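MmeI (Methylophilus methylotrophus, PDB 5HR4) is a Type IIL restriction-modification enzyme that probably methylates adenine at N6 in DNA, using S-adenosyl-L-methionine as donor. Local coordinates at residues I402-E416 with R447-A461. Numbering follows the deposited sequence.
Sequences IQINVDQFFGIEIEE and RIPLKSTPHILNANA. With SFG (sinefungin), chain H.
Phe410 and His455 share nearly the same first torsion (chi1 -63° and -58°), which swings both rings to the backbone N side, pointing the same way from neighbouring strands. The ring planes are only 16° apart but offset so far that the rings hardly overlap, centroids 4.5 Å from each other, with His455 ND1 over a face of the phenyl ring. At the far end, Arg447 stretches out from CG to NE and grips one oxygen end-on: NH1 and NH2 each stand 2.8 Å from Ile404 O, both bonds bent. The Asn405 amide stacks on one guanidinium face, its ND2 over the centre, while Ile402 CD1 lies over the opposite face; Asp430 pairs with NH1. A leucine in place of Arg447 would probably leave Ile404 O without its two donors, the Asn405 amide without its stacking partner and Asp430 without its counter-charge.

Strands 409-413 and 455-458, which carry the two rings, run parallel, the second forming an edge of the methyltransferase sheet and reached through helix 416-440 in a beta-alpha-beta crossover. The ladder includes a bond of 2.7 Å from Leu457 N to Gly411 O, and Ile456 CD1 packs against the bare Gly411 backbone, 3.8 Å from its CA. Further along, Asn458 ND2 reaches Glu413 O (2.8 Å) on a lone pair, and the same oxygen accepts Ala459 N; a weak bond to Ile414 O ties the amide to the turn as well.

Sinefungin is held near here by Glu413 and the loop after strand 455-458: Glu413 OE2 accepts ribose O2' (2.7 Å), OE1 accepts O3', and Ala461 N donates to adenine N1 (3.1 Å). An acidic residue near the C-terminal end of the second strand of a Rossmann-like methyltransferase characteristically takes the ribose hydroxyls, and the N1 bond, with a weak one from N6 to Asn460 OD1, is consistent with recognition of the adenine edge.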
ATOM      1  N   ILE A 402      38.111   4.452  -3.543  1.00 41.40           N
ATOM      2  CA  ILE A 402      36.692   4.403  -3.178  1.00 38.30           C
ATOM      3  C   ILE A 402      36.213   5.741  -2.623  1.00 36.95           C
ATOM      4  O   ILE A 402      36.993   6.533  -2.076  1.00 40.17           O
ATOM      5  CB  ILE A 402      36.439   3.282  -2.156  1.00 39.64           C
ATOM      6  CG1 ILE A 402      34.962   2.871  -2.154  1.00 41.22           C
ATOM      7  CG2 ILE A 402      36.848   3.736  -0.770  1.00 33.70           C
ATOM      8  CD1 ILE A 402      34.694   1.510  -1.507  1.00 39.77           C
ATOM      9  N   GLN A 403      34.911   5.991  -2.758  1.00 35.32           N
ATOM     10  CA  GLN A 403      34.317   7.241  -2.291  1.00 36.95           C
ATOM     11  C   GLN A 403      32.940   7.062  -1.651  1.00 37.17           C
ATOM     12  O   GLN A 403      32.706   7.523  -0.522  1.00 33.98           O
ATOM     13  CB  GLN A 403      34.222   8.236  -3.444  1.00 36.32           C
ATOM     14  CG  GLN A 403      35.512   8.975  -3.707  1.00 34.83           C
ATOM     15  CD  GLN A 403      35.261  10.291  -4.401  1.00 41.13           C
ATOM     16  OE1 GLN A 403      34.741  11.233  -3.798  1.00 49.24           O
ATOM     17  NE2 GLN A 403      35.610  10.366  -5.678  1.00 39.97           N
ATOM     18  N   ILE A 404      32.040   6.380  -2.370  1.00 32.46           N
ATOM     19  CA  ILE A 404      30.648   6.240  -1.962  1.00 31.08           C
ATOM     20  C   ILE A 404      30.537   5.668  -0.547  1.00 35.09           C
ATOM     21  O   ILE A 404      31.333   4.814  -0.131  1.00 35.47           O
ATOM     22  CB  ILE A 404      29.933   5.387  -3.023  1.00 32.46           C
ATOM     23  CG1 ILE A 404      29.933   6.176  -4.330  1.00 33.10           C
ATOM     24  CG2 ILE A 404      28.501   5.066  -2.646  1.00 32.77           C
ATOM     25  CD1 ILE A 404      29.633   5.351  -5.532  1.00 36.87           C
ATOM     26  N   ASN A 405      29.569   6.173   0.221  1.00 31.30           N
ATOM     27  CA  ASN A 405      29.494   5.820   1.635  1.00 33.98           C
ATOM     28  C   ASN A 405      28.114   6.167   2.183  1.00 31.38           C
ATOM     29  O   ASN A 405      27.343   6.923   1.584  1.00 29.13           O
ATOM     30  CB  ASN A 405      30.593   6.523   2.446  1.00 32.60           C
ATOM     31  CG  ASN A 405      31.165   5.640   3.549  1.00 33.15           C
ATOM     32  OD1 ASN A 405      30.493   4.736   4.071  1.00 33.67           O
ATOM     33  ND2 ASN A 405      32.411   5.896   3.905  1.00 28.88           N
ATOM     34  N   VAL A 406      27.831   5.611   3.365  1.00 30.18           N
ATOM     35  CA  VAL A 406      26.520   5.733   3.995  1.00 31.47           C
ATOM     36  C   VAL A 406      26.156   7.173   4.330  1.00 27.89           C
ATOM     37  O   VAL A 406      24.973   7.493   4.433  1.00 28.91           O
ATOM     38  CB  VAL A 406      26.476   4.841   5.250  1.00 28.69           C
ATOM     39  CG1 VAL A 406      26.692   3.398   4.848  1.00 30.10           C
ATOM     40  CG2 VAL A 406      27.571   5.262   6.227  1.00 25.73           C
ATOM     41  N   ASP A 407      27.121   8.058   4.471  1.00 29.08           N
ATOM     42  CA  ASP A 407      26.707   9.446   4.752  1.00 30.25           C
ATOM     43  C   ASP A 407      25.933  10.067   3.620  1.00 28.05           C
ATOM     44  O   ASP A 407      25.642  11.250   3.665  1.00 28.95           O
ATOM     45  CB  ASP A 407      27.910  10.336   5.106  1.00 25.76           C
ATOM     46  CG  ASP A 407      29.045  10.263   4.082  1.00 34.09           C
ATOM     47  OD1 ASP A 407      28.805   9.949   2.899  1.00 34.25           O
ATOM     48  OD2 ASP A 407      30.201  10.555   4.470  1.00 41.54           O
ATOM     49  N   GLN A 408      25.565   9.347   2.573  1.00 29.85           N
ATOM     50  CA  GLN A 408      24.752   9.895   1.502  1.00 30.33           C
ATOM     51  C   GLN A 408      23.277   9.542   1.655  1.00 31.90           C
ATOM     52  O   GLN A 408      22.467   9.924   0.804  1.00 32.17           O
ATOM     53  CB  GLN A 408      25.281   9.407   0.146  1.00 27.07           C
ATOM     54  CG  GLN A 408      26.775   9.606  -0.003  1.00 31.86           C
ATOM     55  CD  GLN A 408      27.376   8.948  -1.249  1.00 34.27           C
ATOM     56  OE1 GLN A 408      28.422   8.300  -1.171  1.00 29.62           O
ATOM     57  NE2 GLN A 408      26.716   9.107  -2.392  1.00 28.56           N
ATOM     58  N   PHE A 409      22.894   8.870   2.738  1.00 29.49           N
ATOM     59  CA  PHE A 409      21.535   8.370   2.877  1.00 33.13           C
ATOM     60  C   PHE A 409      20.856   8.933   4.121  1.00 33.02           C
ATOM     61  O   PHE A 409      21.454   9.002   5.203  1.00 33.21           O
ATOM     62  CB  PHE A 409      21.555   6.846   2.859  1.00 33.77           C
ATOM     63  CG  PHE A 409      22.053   6.296   1.559  1.00 29.00           C
ATOM     64  CD1 PHE A 409      23.415   6.175   1.314  1.00 31.58           C
ATOM     65  CD2 PHE A 409      21.160   5.959   0.551  1.00 29.32           C
ATOM     66  CE1 PHE A 409      23.882   5.676   0.068  1.00 32.91           C
ATOM     67  CE2 PHE A 409      21.609   5.469  -0.670  1.00 29.01           C
ATOM     68  CZ  PHE A 409      22.976   5.337  -0.914  1.00 27.32           C
ATOM     69  N   PHE A 410      19.599   9.338   3.937  1.00 28.38           N
ATOM     70  CA  PHE A 410      18.836  10.144   4.873  1.00 26.58           C
ATOM     71  C   PHE A 410      17.441   9.548   4.978  1.00 30.49           C
ATOM     72  O   PHE A 410      16.863   9.163   3.958  1.00 32.82           O
ATOM     73  CB  PHE A 410      18.736  11.608   4.389  1.00 29.28           C
ATOM     74  CG  PHE A 410      20.065  12.334   4.299  1.00 31.32           C
ATOM     75  CD1 PHE A 410      20.872  12.225   3.168  1.00 34.92           C
ATOM     76  CD2 PHE A 410      20.497  13.154   5.338  1.00 31.81           C
ATOM     77  CE1 PHE A 410      22.105  12.909   3.087  1.00 30.63           C
ATOM     78  CE2 PHE A 410      21.721  13.826   5.267  1.00 34.51           C
ATOM     79  CZ  PHE A 410      22.523  13.699   4.142  1.00 31.31           C
ATOM     80  N   GLY A 411      16.885   9.485   6.187  1.00 28.10           N
ATOM     81  CA  GLY A 411      15.578   8.876   6.356  1.00 27.85           C
ATOM     82  C   GLY A 411      14.870   9.337   7.611  1.00 32.27           C
ATOM     83  O   GLY A 411      15.507   9.682   8.614  1.00 31.55           O
ATOM     84  N   ILE A 412      13.533   9.311   7.561  1.00 29.83           N
ATOM     85  CA  ILE A 412      12.664   9.604   8.702  1.00 32.72           C
ATOM     86  C   ILE A 412      11.803   8.372   9.000  1.00 34.18           C
ATOM     87  O   ILE A 412      11.204   7.790   8.086  1.00 32.21           O
ATOM     88  CB  ILE A 412      11.764  10.825   8.433  1.00 30.08           C
ATOM     89  CG1 ILE A 412      12.570  12.060   8.010  1.00 28.81           C
ATOM     90  CG2 ILE A 412      10.975  11.141   9.659  1.00 31.17           C
ATOM     91  CD1 ILE A 412      11.725  13.161   7.351  1.00 24.38           C
ATOM     92  N   GLU A 413      11.708   7.999  10.276  1.00 32.28           N
ATOM     93  CA  GLU A 413      11.003   6.785  10.679  1.00 30.23           C
ATOM     94  C   GLU A 413      10.463   6.957  12.105  1.00 32.85           C
ATOM     95  O   GLU A 413      11.199   7.355  13.014  1.00 31.59           O
ATOM     96  CB  GLU A 413      11.949   5.580  10.554  1.00 25.58           C
ATOM     97  CG  GLU A 413      11.542   4.302  11.276  1.00 31.48           C
ATOM     98  CD  GLU A 413      10.153   3.767  10.869  1.00 40.40           C
ATOM     99  OE1 GLU A 413       9.805   3.835   9.668  1.00 41.82           O
ATOM    100  OE2 GLU A 413       9.403   3.281  11.763  1.00 37.49           O
ATOM    101  N   ILE A 414       9.179   6.664  12.306  1.00 31.67           N
ATOM    102  CA  ILE A 414       8.537   7.046  13.560  1.00 27.28           C
ATOM    103  C   ILE A 414       8.771   6.020  14.665  1.00 29.09           C
ATOM    104  O   ILE A 414       8.744   6.375  15.844  1.00 29.22           O
ATOM    105  CB  ILE A 414       7.036   7.300  13.337  1.00 32.21           C
ATOM    106  CG1 ILE A 414       6.415   8.087  14.506  1.00 32.84           C
ATOM    107  CG2 ILE A 414       6.281   5.995  13.139  1.00 28.12           C
ATOM    108  CD1 ILE A 414       5.007   8.617  14.184  1.00 21.91           C
ATOM    109  N   GLU A 415       8.992   4.753  14.331  1.00 30.27           N
ATOM    110  CA  GLU A 415       9.290   3.739  15.334  1.00 28.90           C
ATOM    111  C   GLU A 415      10.798   3.608  15.487  1.00 32.85           C
ATOM    112  O   GLU A 415      11.532   3.579  14.499  1.00 31.71           O
ATOM    113  CB  GLU A 415       8.685   2.389  14.949  1.00 29.27           C
ATOM    114  CG  GLU A 415       7.161   2.322  14.996  1.00 33.96           C
ATOM    115  CD  GLU A 415       6.560   2.469  16.416  1.00 38.25           C
ATOM    116  OE1 GLU A 415       6.869   1.645  17.315  1.00 39.51           O
ATOM    117  OE2 GLU A 415       5.760   3.411  16.628  1.00 35.50           O
ATOM    118  N   GLU A 416      11.273   3.545  16.731  1.00 32.53           N
ATOM    119  CA  GLU A 416      12.719   3.577  16.902  1.00 32.34           C
ATOM    120  C   GLU A 416      13.375   2.305  16.387  1.00 30.10           C
ATOM    121  O   GLU A 416      14.502   2.351  15.875  1.00 31.94           O
ATOM    122  CB  GLU A 416      13.104   3.816  18.365  1.00 26.04           C
ATOM    123  CG  GLU A 416      14.551   3.439  18.664  1.00 26.34           C
ATOM    124  CD  GLU A 416      15.151   4.209  19.807  1.00 36.71           C
ATOM    125  OE1 GLU A 416      14.380   4.783  20.606  1.00 41.12           O
ATOM    126  OE2 GLU A 416      16.399   4.244  19.906  1.00 41.40           O
ATOM    127  N   ARG A 447      35.739  -0.833   6.200  1.00 35.53           N
ATOM    128  CA  ARG A 447      35.523   0.438   6.865  1.00 30.28           C
ATOM    129  C   ARG A 447      35.186   0.215   8.335  1.00 33.18           C
ATOM    130  O   ARG A 447      34.089   0.563   8.802  1.00 30.16           O
ATOM    131  CB  ARG A 447      34.437   1.237   6.145  1.00 28.23           C
ATOM    132  CG  ARG A 447      34.901   1.815   4.843  1.00 28.38           C
ATOM    133  CD  ARG A 447      33.726   2.217   3.996  1.00 33.46           C
ATOM    134  NE  ARG A 447      34.086   3.270   3.047  1.00 37.10           N
ATOM    135  CZ  ARG A 447      33.381   3.574   1.961  1.00 38.96           C
ATOM    136  NH1 ARG A 447      32.273   2.893   1.666  1.00 37.77           N
ATOM    137  NH2 ARG A 447      33.779   4.558   1.162  1.00 34.51           N
ATOM    138  N   ILE A 448      36.148  -0.348   9.062  1.00 33.12           N
ATOM    139  CA  ILE A 448      36.079  -0.517  10.508  1.00 33.75           C
ATOM    140  C   ILE A 448      37.293   0.165  11.123  1.00 34.37           C
ATOM    141  O   ILE A 448      38.416  -0.089  10.688  1.00 32.16           O
ATOM    142  CB  ILE A 448      36.044  -1.997  10.926  1.00 35.94           C
ATOM    143  CG1 ILE A 448      34.901  -2.721  10.198  1.00 30.86           C
ATOM    144  CG2 ILE A 448      35.903  -2.117  12.445  1.00 31.70           C
ATOM    145  CD1 ILE A 448      33.547  -2.194  10.534  1.00 26.16           C
ATOM    146  N   PRO A 449      37.130   1.001  12.161  1.00 40.01           N
ATOM    147  CA  PRO A 449      35.889   1.330  12.850  1.00 35.44           C
ATOM    148  C   PRO A 449      34.934   2.202  12.031  1.00 36.69           C
ATOM    149  O   PRO A 449      35.296   2.792  11.005  1.00 32.02           O
ATOM    150  CB  PRO A 449      36.393   2.087  14.092  1.00 33.56           C
ATOM    151  CG  PRO A 449      37.603   2.713  13.641  1.00 30.51           C
ATOM    152  CD  PRO A 449      38.269   1.679  12.794  1.00 34.36           C
ATOM    153  N   LEU A 450      33.711   2.300  12.540  1.00 36.25           N
ATOM    154  CA  LEU A 450      32.625   2.978  11.850  1.00 36.38           C
ATOM    155  C   LEU A 450      32.836   4.484  11.936  1.00 32.92           C
ATOM    156  O   LEU A 450      32.508   5.114  12.941  1.00 42.54           O
ATOM    157  CB  LEU A 450      31.297   2.547  12.466  1.00 37.39           C
ATOM    158  CG  LEU A 450      31.052   1.036  12.343  1.00 35.75           C
ATOM    159  CD1 LEU A 450      29.860   0.566  13.169  1.00 29.20           C
ATOM    160  CD2 LEU A 450      30.876   0.643  10.862  1.00 27.35           C
ATOM    161  N   LYS A 451      33.387   5.077  10.881  1.00 31.03           N
ATOM    162  CA  LYS A 451      33.590   6.520  10.854  1.00 38.32           C
ATOM    163  C   LYS A 451      32.512   7.280  10.083  1.00 37.62           C
ATOM    164  O   LYS A 451      32.370   8.490  10.278  1.00 46.70           O
ATOM    165  CB  LYS A 451      34.968   6.849  10.268  1.00 32.14           C
ATOM    166  N   SER A 452      31.758   6.615   9.221  1.00 39.60           N
ATOM    167  CA  SER A 452      30.721   7.245   8.421  1.00 30.78           C
ATOM    168  C   SER A 452      29.371   6.841   8.992  1.00 32.24           C
ATOM    169  O   SER A 452      29.189   5.700   9.435  1.00 30.97           O
ATOM    170  CB  SER A 452      30.842   6.806   6.953  1.00 36.94           C
ATOM    171  OG  SER A 452      30.490   7.848   6.049  1.00 37.49           O
ATOM    172  N   THR A 453      28.429   7.779   9.033  1.00 27.41           N
ATOM    173  CA  THR A 453      27.156   7.385   9.586  1.00 32.93           C
ATOM    174  C   THR A 453      25.995   7.891   8.734  1.00 35.22           C
ATOM    175  O   THR A 453      26.015   9.041   8.251  1.00 32.24           O
ATOM    176  CB  THR A 453      26.988   7.857  11.049  1.00 36.49           C
ATOM    177  OG1 THR A 453      26.679   9.255  11.084  1.00 42.26           O
ATOM    178  CG2 THR A 453      28.264   7.594  11.867  1.00 29.79           C
ATOM    179  N   PRO A 454      24.991   7.042   8.513  1.00 29.03           N
ATOM    180  CA  PRO A 454      23.740   7.496   7.892  1.00 29.54           C
ATOM    181  C   PRO A 454      23.086   8.587   8.721  1.00 33.52           C
ATOM    182  O   PRO A 454      23.493   8.899   9.843  1.00 33.80           O
ATOM    183  CB  PRO A 454      22.861   6.249   7.864  1.00 26.44           C
ATOM    184  CG  PRO A 454      23.748   5.111   8.164  1.00 31.72           C
ATOM    185  CD  PRO A 454      24.996   5.606   8.825  1.00 25.59           C
ATOM    186  N   HIS A 455      22.029   9.149   8.155  1.00 32.32           N
ATOM    187  CA  HIS A 455      21.280  10.231   8.778  1.00 31.02           C
ATOM    188  C   HIS A 455      19.811   9.827   8.838  1.00 29.92           C
ATOM    189  O   HIS A 455      18.956  10.417   8.164  1.00 28.96           O
ATOM    190  CB  HIS A 455      21.494  11.533   8.014  1.00 28.86           C
ATOM    191  CG  HIS A 455      22.936  11.937   7.913  1.00 39.18           C
ATOM    192  ND1 HIS A 455      23.666  11.811   6.748  1.00 40.64           N
ATOM    193  CD2 HIS A 455      23.786  12.455   8.835  1.00 38.56           C
ATOM    194  CE1 HIS A 455      24.901  12.239   6.954  1.00 39.88           C
ATOM    195  NE2 HIS A 455      25.001  12.633   8.213  1.00 42.79           N
ATOM    196  N   ILE A 456      19.536   8.798   9.638  1.00 29.23           N
ATOM    197  CA  ILE A 456      18.177   8.353   9.931  1.00 28.86           C
ATOM    198  C   ILE A 456      17.692   9.070  11.185  1.00 33.18           C
ATOM    199  O   ILE A 456      18.305   8.965  12.255  1.00 28.13           O
ATOM    200  CB  ILE A 456      18.126   6.834  10.134  1.00 29.30           C
ATOM    201  CG1 ILE A 456      18.828   6.123   8.971  1.00 31.36           C
ATOM    202  CG2 ILE A 456      16.682   6.362  10.286  1.00 24.10           C
ATOM    203  CD1 ILE A 456      18.225   6.426   7.629  1.00 26.86           C
ATOM    204  N   LEU A 457      16.591   9.789  11.059  1.00 29.55           N
ATOM    205  CA  LEU A 457      15.970  10.440  12.201  1.00 31.44           C
ATOM    206  C   LEU A 457      14.735   9.653  12.660  1.00 35.40           C
ATOM    207  O   LEU A 457      13.945   9.176  11.839  1.00 32.00           O
ATOM    208  CB  LEU A 457      15.578  11.866  11.834  1.00 30.83           C
ATOM    209  CG  LEU A 457      14.936  12.640  12.974  1.00 31.73           C
ATOM    210  CD1 LEU A 457      15.926  12.748  14.106  1.00 22.02           C
ATOM    211  CD2 LEU A 457      14.484  14.008  12.480  1.00 32.84           C
ATOM    212  N   ASN A 458      14.581   9.510  13.974  1.00 33.19           N
ATOM    213  CA  ASN A 458      13.387   8.909  14.561  1.00 27.79           C
ATOM    214  C   ASN A 458      12.449  10.056  14.903  1.00 28.76           C
ATOM    215  O   ASN A 458      12.629  10.734  15.916  1.00 27.75           O
ATOM    216  CB  ASN A 458      13.734   8.078  15.794  1.00 24.32           C
ATOM    217  CG  ASN A 458      12.494   7.520  16.508  1.00 32.22           C
ATOM    218  OD1 ASN A 458      12.542   7.207  17.701  1.00 36.07           O
ATOM    219  ND2 ASN A 458      11.384   7.388  15.779  1.00 31.33           N
ATOM    220  N   ALA A 459      11.442  10.271  14.064  1.00 28.04           N
ATOM    221  CA  ALA A 459      10.543  11.395  14.223  1.00 24.70           C
ATOM    222  C   ALA A 459       9.315  11.119  13.376  1.00 27.42           C
ATOM    223  O   ALA A 459       9.166  10.032  12.815  1.00 32.51           O
ATOM    224  CB  ALA A 459      11.233  12.703  13.840  1.00 22.75           C
ATOM    225  N   ASN A 460       8.439  12.109  13.267  1.00 28.51           N
ATOM    226  CA  ASN A 460       7.160  11.975  12.585  1.00 30.64           C
ATOM    227  C   ASN A 460       7.197  12.870  11.356  1.00 34.20           C
ATOM    228  O   ASN A 460       6.974  14.081  11.454  1.00 36.83           O
ATOM    229  CB  ASN A 460       6.001  12.339  13.515  1.00 34.03           C
ATOM    230  CG  ASN A 460       4.650  12.157  12.855  1.00 34.50           C
ATOM    231  OD1 ASN A 460       4.406  12.638  11.742  1.00 39.72           O
ATOM    232  ND2 ASN A 460       3.777  11.435  13.516  1.00 29.53           N
ATOM    233  N   ALA A 461       7.425  12.254  10.194  1.00 32.87           N
ATOM    234  CA  ALA A 461       7.736  12.994   8.975  1.00 32.39           C
ATOM    235  C   ALA A 461       6.661  13.998   8.581  1.00 37.30           C
ATOM    236  O   ALA A 461       6.926  14.872   7.744  1.00 35.91           O
ATOM    237  CB  ALA A 461       7.944  12.023   7.824  1.00 35.21           C
TER
HETATM  238  N   SFG H1002       9.964   0.941   3.052  1.00 39.36           N
HETATM  239  CA  SFG H1002      10.166   0.338   4.352  1.00 41.66           C
HETATM  240  C   SFG H1002      10.865  -0.989   4.125  1.00 44.47           C
HETATM  241  O   SFG H1002      11.123  -1.337   2.951  1.00 45.42           O
HETATM  242  OXT SFG H1002      11.193  -1.730   5.082  1.00 43.95           O
HETATM  243  CB  SFG H1002       8.827   0.114   5.046  1.00 40.94           C
HETATM  244  CG  SFG H1002       8.095   1.447   5.094  1.00 38.68           C
HETATM  245  CD  SFG H1002       6.683   1.131   5.535  1.00 36.43           C
HETATM  246  NE  SFG H1002       5.964   0.691   4.356  1.00 35.96           N
HETATM  247  C5' SFG H1002       6.001   2.347   6.183  1.00 40.93           C
HETATM  248  C4' SFG H1002       6.794   2.968   7.383  1.00 40.18           C
HETATM  249  O4' SFG H1002       6.335   4.164   7.617  1.00 39.00           O
HETATM  250  C3' SFG H1002       6.593   2.229   8.718  1.00 45.25           C
HETATM  251  O3' SFG H1002       7.782   1.680   9.062  1.00 50.67           O
HETATM  252  C2' SFG H1002       6.120   3.303   9.742  1.00 42.99           C
HETATM  253  O2' SFG H1002       6.807   3.156  11.056  1.00 45.35           O
HETATM  254  C1' SFG H1002       6.479   4.424   9.202  1.00 38.60           C
HETATM  255  N9  SFG H1002       5.584   5.506   9.472  1.00 33.27           N
HETATM  256  C8  SFG H1002       4.257   5.479   9.557  1.00 37.02           C
HETATM  257  N7  SFG H1002       3.826   6.724   9.773  1.00 34.95           N
HETATM  258  C5  SFG H1002       4.894   7.520   9.814  1.00 38.51           C
HETATM  259  C6  SFG H1002       5.002   8.873  10.020  1.00 37.93           C
HETATM  260  N6  SFG H1002       4.022   9.907  10.247  1.00 32.91           N
HETATM  261  N1  SFG H1002       6.188   9.469  10.023  1.00 36.32           N
HETATM  262  C2  SFG H1002       7.300   8.722   9.818  1.00 32.87           C
HETATM  263  N3  SFG H1002       7.194   7.382   9.620  1.00 34.79           N
HETATM  264  C4  SFG H1002       5.984   6.777   9.618  1.00 35.93           C